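Local coordinates for protein deferrochelatase (PDB 5DE0) that binds heme b and probably acts as a peroxidase that oxidises dyes and other substrates, at residues 6-11 with 289-294; 56-61 with 100-105; 176-181 with 242-247. One frame throughout, in Å; residues are numbered along the deposited sequence.

Contact 1: 6-11 with 289-294; sequences KSQTAI and FFAPSQ
The side chain of Gln8 lies obliquely across the ring of Pro292, its NE2 3.6 Å from CD of the proline. CG stands anti to the carbonyl carbon (chi1 -61°) and the chain runs extended beyond it, which carries the amide to the carbonyl of Pro292. There NE2 donates to Pro292 O over 2.9 Å, in the carbonyl plane and on a lone pair, while OE1 accepts from the backbone N of Val60 in the neighbouring strand. The primary amide is thereby oriented from both ends. A water accepts from Gln8 N and lies close to Pro292 O, to which it probably donates.

Gln294, at the start of helix 294-299, reaches back in the other direction. Its backbone N points almost along the C=O axis of Lys6, with N to O 3.1 Å, and its own extended side chain brings NE2 to Ser7 O at 2.8 Å. That second bond is nearly straight at the hydrogen (172°) and lies in the amide plane of Gln294, although the donor sits above the carbonyl plane of Ser7. Ser293 occupies the N-cap position of this helix, and its CB packs 3.3 Å from Lys6 O. The apolar share is small: Ile11 CD1 meets the methyl group of Ala291 at 4.2 Å.

Three direct bonds thus fasten the N-terminal segment to the end of strand 281-291 and the first turn of the helix. All three acceptors are main-chain carbonyls, two reached by glutamine side-chain amides and one by the backbone N of Gln294.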
# COMPACT_ATOMS: atom_id res chain seq x y z
N LYS B 6 -24.32 15.41 -14.80
CA LYS B 6 -22.90 15.12 -14.66
C LYS B 6 -22.59 14.26 -13.44
O LYS B 6 -22.82 14.67 -12.31
CB LYS B 6 -22.08 16.41 -14.59
CG LYS B 6 -21.79 17.05 -15.93
CD LYS B 6 -20.83 18.21 -15.77
CE LYS B 6 -20.39 18.75 -17.12
NZ LYS B 6 -19.73 17.69 -17.93
N SER B 7 -22.07 13.06 -13.69
CA SER B 7 -21.64 12.17 -12.63
C SER B 7 -20.30 12.62 -12.05
O SER B 7 -19.59 13.43 -12.65
CB SER B 7 -21.52 10.74 -13.15
OG SER B 7 -20.65 10.67 -14.26
N GLN B 8 -19.95 12.09 -10.88
CA GLN B 8 -18.65 12.38 -10.29
C GLN B 8 -17.56 11.65 -11.08
O GLN B 8 -17.78 10.55 -11.59
CB GLN B 8 -18.63 11.98 -8.80
CG GLN B 8 -19.65 12.75 -7.97
CD GLN B 8 -19.54 12.50 -6.48
OE1 GLN B 8 -18.51 12.79 -5.86
NE2 GLN B 8 -20.60 11.96 -5.88
N THR B 9 -16.40 12.29 -11.18
CA THR B 9 -15.37 11.91 -12.15
C THR B 9 -14.82 10.49 -12.04
O THR B 9 -14.18 10.00 -12.98
CB THR B 9 -14.17 12.87 -12.06
OG1 THR B 9 -13.61 12.81 -10.75
CG2 THR B 9 -14.61 14.30 -12.37
N ALA B 10 -15.05 9.82 -10.92
CA ALA B 10 -14.45 8.50 -10.70
C ALA B 10 -15.24 7.36 -11.35
O ALA B 10 -14.68 6.31 -11.65
CB ALA B 10 -14.29 8.24 -9.21
N ILE B 11 -16.52 7.59 -11.58
CA ILE B 11 -17.44 6.51 -11.96
C ILE B 11 -17.29 6.03 -13.40
O ILE B 11 -17.00 4.86 -13.65
CB ILE B 11 -18.90 6.94 -11.73
CG1 ILE B 11 -19.09 7.41 -10.29
CG2 ILE B 11 -19.85 5.80 -12.05
CD1 ILE B 11 -20.50 7.87 -9.98
N PHE B 289 -24.21 2.43 -0.89
CA PHE B 289 -24.15 3.88 -0.92
C PHE B 289 -24.92 4.43 -2.11
O PHE B 289 -25.37 3.68 -2.98
CB PHE B 289 -22.70 4.37 -1.00
CG PHE B 289 -21.83 3.91 0.13
CD1 PHE B 289 -21.09 2.74 0.02
CD2 PHE B 289 -21.73 4.65 1.30
CE1 PHE B 289 -20.27 2.32 1.05
CE2 PHE B 289 -20.92 4.23 2.33
CZ PHE B 289 -20.19 3.07 2.21
N PHE B 290 -25.07 5.75 -2.15
CA PHE B 290 -25.48 6.42 -3.36
C PHE B 290 -24.55 7.60 -3.63
O PHE B 290 -24.43 8.51 -2.81
CB PHE B 290 -26.93 6.90 -3.27
CG PHE B 290 -27.44 7.52 -4.54
CD1 PHE B 290 -27.37 8.89 -4.74
CD2 PHE B 290 -27.99 6.73 -5.53
CE1 PHE B 290 -27.85 9.46 -5.92
CE2 PHE B 290 -28.46 7.29 -6.70
CZ PHE B 290 -28.39 8.66 -6.90
N ALA B 291 -23.89 7.57 -4.78
CA ALA B 291 -23.03 8.66 -5.19
C ALA B 291 -23.84 9.63 -6.04
O ALA B 291 -24.16 9.33 -7.19
CB ALA B 291 -21.82 8.15 -5.95
N PRO B 292 -24.16 10.81 -5.48
CA PRO B 292 -24.98 11.77 -6.22
C PRO B 292 -24.20 12.42 -7.36
O PRO B 292 -22.99 12.25 -7.44
CB PRO B 292 -25.36 12.80 -5.15
CG PRO B 292 -24.22 12.76 -4.20
CD PRO B 292 -23.74 11.33 -4.17
N SER B 293 -24.90 13.15 -8.22
CA SER B 293 -24.25 13.95 -9.25
C SER B 293 -23.39 15.03 -8.60
O SER B 293 -23.49 15.26 -7.39
CB SER B 293 -25.29 14.58 -10.17
OG SER B 293 -26.25 15.31 -9.42
N GLN B 294 -22.54 15.67 -9.39
CA GLN B 294 -21.68 16.72 -8.87
C GLN B 294 -22.49 17.88 -8.30
O GLN B 294 -22.14 18.46 -7.28
CB GLN B 294 -20.73 17.23 -9.96
CG GLN B 294 -19.94 16.15 -10.66
CD GLN B 294 -18.86 16.72 -11.56
OE1 GLN B 294 -18.41 17.85 -11.36
NE2 GLN B 294 -18.43 15.94 -12.54
O HOH W 1 -22.47 10.93 -9.54

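Contact 2: 56-61 with 100-105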
# COMPACT_ATOMS: atom_id res chain seq x y z
N LEU B 56 -6.28 12.09 -11.70
CA LEU B 56 -6.90 11.86 -10.40
C LEU B 56 -8.40 12.11 -10.46
O LEU B 56 -8.84 13.15 -10.97
CB LEU B 56 -6.26 12.74 -9.33
CG LEU B 56 -6.85 12.65 -7.92
CD1 LEU B 56 -6.59 11.28 -7.31
CD2 LEU B 56 -6.30 13.75 -7.04
N THR B 57 -9.17 11.16 -9.96
CA THR B 57 -10.63 11.27 -9.95
C THR B 57 -11.16 11.03 -8.55
O THR B 57 -10.45 10.54 -7.68
CB THR B 57 -11.28 10.27 -10.92
OG1 THR B 57 -10.96 8.93 -10.50
CG2 THR B 57 -10.77 10.48 -12.34
N VAL B 58 -12.43 11.38 -8.33
CA VAL B 58 -13.03 11.20 -7.01
C VAL B 58 -14.55 11.01 -7.11
O VAL B 58 -15.20 11.55 -8.00
CB VAL B 58 -12.72 12.41 -6.09
CG1 VAL B 58 -13.38 13.68 -6.60
CG2 VAL B 58 -13.13 12.12 -4.65
N SER B 59 -15.09 10.21 -6.20
CA SER B 59 -16.54 10.06 -6.07
C SER B 59 -16.92 9.89 -4.60
O SER B 59 -16.48 8.95 -3.95
CB SER B 59 -17.05 8.88 -6.89
OG SER B 59 -18.45 8.74 -6.74
N VAL B 60 -17.72 10.82 -4.09
CA VAL B 60 -18.16 10.79 -2.70
C VAL B 60 -19.58 10.25 -2.60
O VAL B 60 -20.49 10.74 -3.27
CB VAL B 60 -18.09 12.18 -2.05
CG1 VAL B 60 -18.50 12.11 -0.60
CG2 VAL B 60 -16.69 12.76 -2.19
N ALA B 61 -19.77 9.24 -1.75
CA ALA B 61 -21.07 8.60 -1.62
C ALA B 61 -21.49 8.46 -0.16
O ALA B 61 -20.65 8.36 0.74
CB ALA B 61 -21.05 7.24 -2.29
N ILE B 100 -15.37 7.34 0.24
CA ILE B 100 -14.53 8.18 -0.61
C ILE B 100 -13.77 7.30 -1.60
O ILE B 100 -12.89 6.53 -1.20
CB ILE B 100 -13.53 9.00 0.22
CG1 ILE B 100 -14.26 9.92 1.19
CG2 ILE B 100 -12.62 9.82 -0.70
CD1 ILE B 100 -13.34 10.78 2.04
N HIS B 101 -14.11 7.41 -2.88
CA HIS B 101 -13.50 6.59 -3.91
C HIS B 101 -12.68 7.42 -4.90
O HIS B 101 -13.20 8.32 -5.55
CB HIS B 101 -14.57 5.79 -4.66
CG HIS B 101 -14.07 5.09 -5.88
ND1 HIS B 101 -14.81 5.01 -7.04
CD2 HIS B 101 -12.91 4.44 -6.13
CE1 HIS B 101 -14.12 4.34 -7.95
NE2 HIS B 101 -12.97 3.99 -7.43
N CYS B 102 -11.39 7.11 -4.99
CA CYS B 102 -10.48 7.77 -5.92
C CYS B 102 -9.69 6.74 -6.72
O CYS B 102 -9.40 5.66 -6.23
CB CYS B 102 -9.51 8.69 -5.17
SG CYS B 102 -10.28 9.92 -4.10
N HIS B 103 -9.34 7.09 -7.96
CA HIS B 103 -8.39 6.29 -8.72
C HIS B 103 -7.56 7.19 -9.64
O HIS B 103 -8.07 8.17 -10.17
CB HIS B 103 -9.09 5.18 -9.52
CG HIS B 103 -10.06 5.68 -10.55
ND1 HIS B 103 -9.66 6.18 -11.77
CD2 HIS B 103 -11.41 5.73 -10.55
CE1 HIS B 103 -10.72 6.52 -12.47
NE2 HIS B 103 -11.80 6.26 -11.75
N ALA B 104 -6.29 6.85 -9.80
CA ALA B 104 -5.37 7.68 -10.57
C ALA B 104 -4.24 6.85 -11.18
O ALA B 104 -4.15 5.65 -10.95
CB ALA B 104 -4.79 8.79 -9.69
N THR B 105 -3.38 7.51 -11.95
CA THR B 105 -2.26 6.83 -12.60
C THR B 105 -1.05 6.75 -11.68
O THR B 105 -0.02 6.18 -12.04
CB THR B 105 -1.85 7.53 -13.91
OG1 THR B 105 -1.43 8.87 -13.63
CG2 THR B 105 -3.01 7.56 -14.89
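Thr57 and His103 make the tightest side-chain meeting between strands 57-61 and 100-104, which run antiparallel at 168°. Thr57 OG1, in the crowded position between backbone N and carbonyl carbon (chi1 62°), donates to His103 O at 3.0 Å, in the carbonyl plane and on a lone pair. The same oxygen also receives Thr57 N, but that bond is longer, bent (141°) and from above the carbonyl plane, so the hydroxyl is the better placed donor. His103 has the crowded chi1 too, and this folds its imidazole back until OG1 lies 3.0 Å above the centre of the ring; the ring's NE2 bonds to Ala10 O.

Two residues on, Ser59 and His101 form the next hydrogen-bonded pair, with Ser59 N to His101 O at 2.8 Å. His101 turns its ring away from strand 57-61, and its ND1 bonds to Tyr252.

On the other face Val58 CG2 packs closely on Cys102 SG, at 3.6 Å. The loose end follows, where Val60 CG2 and Ile100 CG1 stay 5.0 Å apart. Helices cover this face. Antiparallel strands so backed are typical of the ferredoxin-like halves of DyP-type peroxidases.

Contact 3: 176-181 with 242-247. With HEM (protoporphyrin IX containing Fe), chain F.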
# COMPACT_ATOMS: atom_id res chain seq x y z
N VAL B 176 -19.83 -1.94 -1.91
CA VAL B 176 -18.43 -2.30 -1.70
C VAL B 176 -18.32 -3.48 -0.74
O VAL B 176 -19.07 -3.59 0.23
CB VAL B 176 -17.59 -1.09 -1.19
CG1 VAL B 176 -18.46 0.13 -0.95
CG2 VAL B 176 -16.79 -1.44 0.07
N GLN B 177 -17.39 -4.39 -1.05
CA GLN B 177 -17.07 -5.52 -0.19
C GLN B 177 -15.58 -5.81 -0.25
O GLN B 177 -15.05 -6.12 -1.32
CB GLN B 177 -17.85 -6.77 -0.62
CG GLN B 177 -19.29 -6.85 -0.15
CD GLN B 177 -19.99 -8.09 -0.69
OE1 GLN B 177 -20.07 -8.29 -1.90
NE2 GLN B 177 -20.48 -8.93 0.21
N ARG B 178 -14.90 -5.69 0.88
CA ARG B 178 -13.49 -6.05 0.92
C ARG B 178 -13.34 -7.55 1.13
O ARG B 178 -13.75 -8.09 2.16
CB ARG B 178 -12.75 -5.30 2.03
CG ARG B 178 -11.26 -5.57 2.03
CD ARG B 178 -10.47 -4.46 2.71
NE ARG B 178 -10.60 -4.48 4.16
CZ ARG B 178 -9.93 -5.31 4.96
NH1 ARG B 178 -9.09 -6.19 4.45
NH2 ARG B 178 -10.10 -5.25 6.27
N PHE B 179 -12.76 -8.22 0.14
CA PHE B 179 -12.57 -9.66 0.22
C PHE B 179 -11.16 -10.04 0.64
O PHE B 179 -10.18 -9.42 0.22
CB PHE B 179 -12.90 -10.31 -1.13
CG PHE B 179 -14.37 -10.48 -1.37
CD1 PHE B 179 -15.10 -9.50 -2.01
CD2 PHE B 179 -15.02 -11.62 -0.94
CE1 PHE B 179 -16.45 -9.65 -2.23
CE2 PHE B 179 -16.38 -11.78 -1.15
CZ PHE B 179 -17.09 -10.80 -1.79
N VAL B 180 -11.06 -11.06 1.49
CA VAL B 180 -9.77 -11.61 1.90
C VAL B 180 -9.60 -13.00 1.29
O VAL B 180 -10.44 -13.88 1.50
CB VAL B 180 -9.64 -11.68 3.43
CG1 VAL B 180 -8.27 -12.22 3.82
CG2 VAL B 180 -9.88 -10.31 4.05
N HIS B 181 -8.52 -13.19 0.55
CA HIS B 181 -8.31 -14.42 -0.21
C HIS B 181 -7.56 -15.49 0.57
O HIS B 181 -6.69 -15.19 1.39
CB HIS B 181 -7.56 -14.12 -1.51
CG HIS B 181 -8.39 -13.41 -2.54
ND1 HIS B 181 -9.69 -13.02 -2.30
CD2 HIS B 181 -8.11 -13.03 -3.80
CE1 HIS B 181 -10.17 -12.43 -3.38
NE2 HIS B 181 -9.23 -12.42 -4.31
N SER B 242 1.81 -10.95 4.15
CA SER B 242 1.71 -11.40 5.53
C SER B 242 0.42 -10.94 6.21
O SER B 242 0.13 -11.34 7.34
CB SER B 242 2.91 -10.91 6.34
OG SER B 242 2.92 -9.49 6.41
N GLY B 243 -0.35 -10.10 5.53
CA GLY B 243 -1.60 -9.61 6.07
C GLY B 243 -2.77 -9.91 5.15
O GLY B 243 -2.69 -10.83 4.33
N ASP B 244 -3.85 -9.15 5.29
CA ASP B 244 -4.99 -9.30 4.40
C ASP B 244 -4.61 -8.98 2.96
O ASP B 244 -3.95 -7.98 2.69
CB ASP B 244 -6.15 -8.39 4.84
CG ASP B 244 -6.87 -8.90 6.07
OD1 ASP B 244 -6.56 -10.02 6.52
OD2 ASP B 244 -7.76 -8.18 6.57
N HIS B 245 -5.01 -9.85 2.05
CA HIS B 245 -4.85 -9.57 0.63
C HIS B 245 -5.98 -10.22 -0.15
O HIS B 245 -6.47 -11.29 0.21
CB HIS B 245 -3.49 -10.06 0.11
CG HIS B 245 -3.21 -11.50 0.42
ND1 HIS B 245 -2.46 -11.90 1.51
CD2 HIS B 245 -3.56 -12.64 -0.22
CE1 HIS B 245 -2.37 -13.22 1.53
NE2 HIS B 245 -3.03 -13.69 0.49
N GLY B 246 -6.41 -9.55 -1.22
CA GLY B 246 -7.50 -10.04 -2.03
C GLY B 246 -8.04 -8.96 -2.94
O GLY B 246 -7.28 -8.26 -3.61
N LEU B 247 -9.36 -8.82 -2.95
CA LEU B 247 -10.01 -7.87 -3.85
C LEU B 247 -10.92 -6.91 -3.10
O LEU B 247 -11.78 -7.32 -2.32
CB LEU B 247 -10.82 -8.61 -4.91
CG LEU B 247 -11.53 -7.74 -5.95
CD1 LEU B 247 -10.53 -7.07 -6.88
CD2 LEU B 247 -12.54 -8.57 -6.74
CHA HEM F . -17.19 -11.29 -13.55
CHB HEM F . -20.11 -9.25 -10.25
CHC HEM F . -17.11 -10.62 -6.68
CHD HEM F . -13.83 -11.87 -10.03
C1A HEM F . -18.25 -10.62 -12.97
C2A HEM F . -19.39 -10.05 -13.66
C3A HEM F . -20.19 -9.49 -12.75
C4A HEM F . -19.59 -9.68 -11.45
CMA HEM F . -21.52 -8.76 -13.02
CAA HEM F . -19.62 -10.10 -15.19
CBA HEM F . -20.67 -11.17 -15.49
CGA HEM F . -20.81 -11.36 -16.97
O1A HEM F . -19.95 -12.05 -17.57
O2A HEM F . -21.78 -10.82 -17.55
C1B HEM F . -19.59 -9.52 -9.01
C2B HEM F . -20.28 -9.30 -7.75
C3B HEM F . -19.47 -9.67 -6.76
C4B HEM F . -18.22 -10.15 -7.34
CMB HEM F . -21.71 -8.73 -7.58
CAB HEM F . -19.87 -9.57 -5.27
CBB HEM F . -19.04 -9.89 -4.28
C1C HEM F . -15.93 -11.05 -7.27
C2C HEM F . -14.73 -11.47 -6.58
C3C HEM F . -13.82 -11.82 -7.52
C4C HEM F . -14.43 -11.63 -8.82
CMC HEM F . -14.57 -11.49 -5.04
CAC HEM F . -12.37 -12.34 -7.37
CBC HEM F . -11.78 -12.65 -6.21
C1D HEM F . -14.45 -11.95 -11.26
C2D HEM F . -13.89 -12.60 -12.43
C3D HEM F . -14.94 -12.41 -13.53
C4D HEM F . -16.03 -11.68 -12.92
CMD HEM F . -12.53 -13.32 -12.55
CAD HEM F . -14.86 -12.92 -14.99
CBD HEM F . -14.16 -11.90 -15.87
CGD HEM F . -14.97 -10.63 -15.95
O1D HEM F . -14.65 -9.67 -15.21
O2D HEM F . -15.94 -10.58 -16.76
NA HEM F . -18.40 -10.37 -11.62
NB HEM F . -18.34 -10.03 -8.72
NC HEM F . -15.72 -11.16 -8.63
ND HEM F . -15.69 -11.43 -11.59
FE HEM F . -17.06 -10.84 -10.14
O HOH W 2 -4.04 -16.12 0.92
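The heme pocket borrows one wall from the place where strand 172-181 meets the chain entering strand 247-253. Phe179 N donates to Leu247 O at 2.8 Å and His181 N to His245 O, also at 2.8 Å, both in the carbonyl planes; the return bond from Leu247 N to Phe179 O is weak.

The chain turns its corner at Gly246, whose CA sits over the centre of the His181 imidazole, 3.5 Å from the centroid and 9° off the normal, a CH-pi contact. With no side chain, Gly246 CA can lie directly on the ring and within 3.6 Å of Phe179 O. His181 is fixed in rotation by ND1 to Thr281 and NE2 to Asp141, and its NE2 still lies 3.2 Å from the heme vinyl carbon CBC.

Phe179 carries the heme methyl CMC over one face, 3.6 Å above its plane and offset toward the rim, while Leu247 O lies at the ring's edge. Leu247 CD2 rests against pyrrole C at 3.6 Å from C3C.

Away from the heme, Arg178 bends at chi3 (74°) so that NH1 reaches the anti lone pair of Asp244 OD2 in a salt bridge; NE pairs with Asp129. A water joins His181 O to His245 NE2, while ND1 of His245 bonds to Ser240 O.

This strand pair belongs to the C-terminal ferredoxin-like half, which binds the heme in DyP-type peroxidases.

Contacts 1 and 2 lie side by side, their centres about 10 Å apart, and are joined directly: the bonds from Gln8 to Val60 and from Ala10 to His103 link them, and Pro292 CD packs 3.4 Å from Val60 O. The N-terminal segment of contact 1 therefore ties the end of the C-terminal sheet to the outermost strand of the N-terminal one. Contact 3 sits across the chain's centre, about 25 Å from contact 1 between centres, yet the two share a sheet, and Phe289 CE1 packs against Val176 CG1. Contacts 2 and 3 do not touch, with nearest atoms about 8 Å apart. Of the three, contact 3 alone supplies residues to the heme pocket.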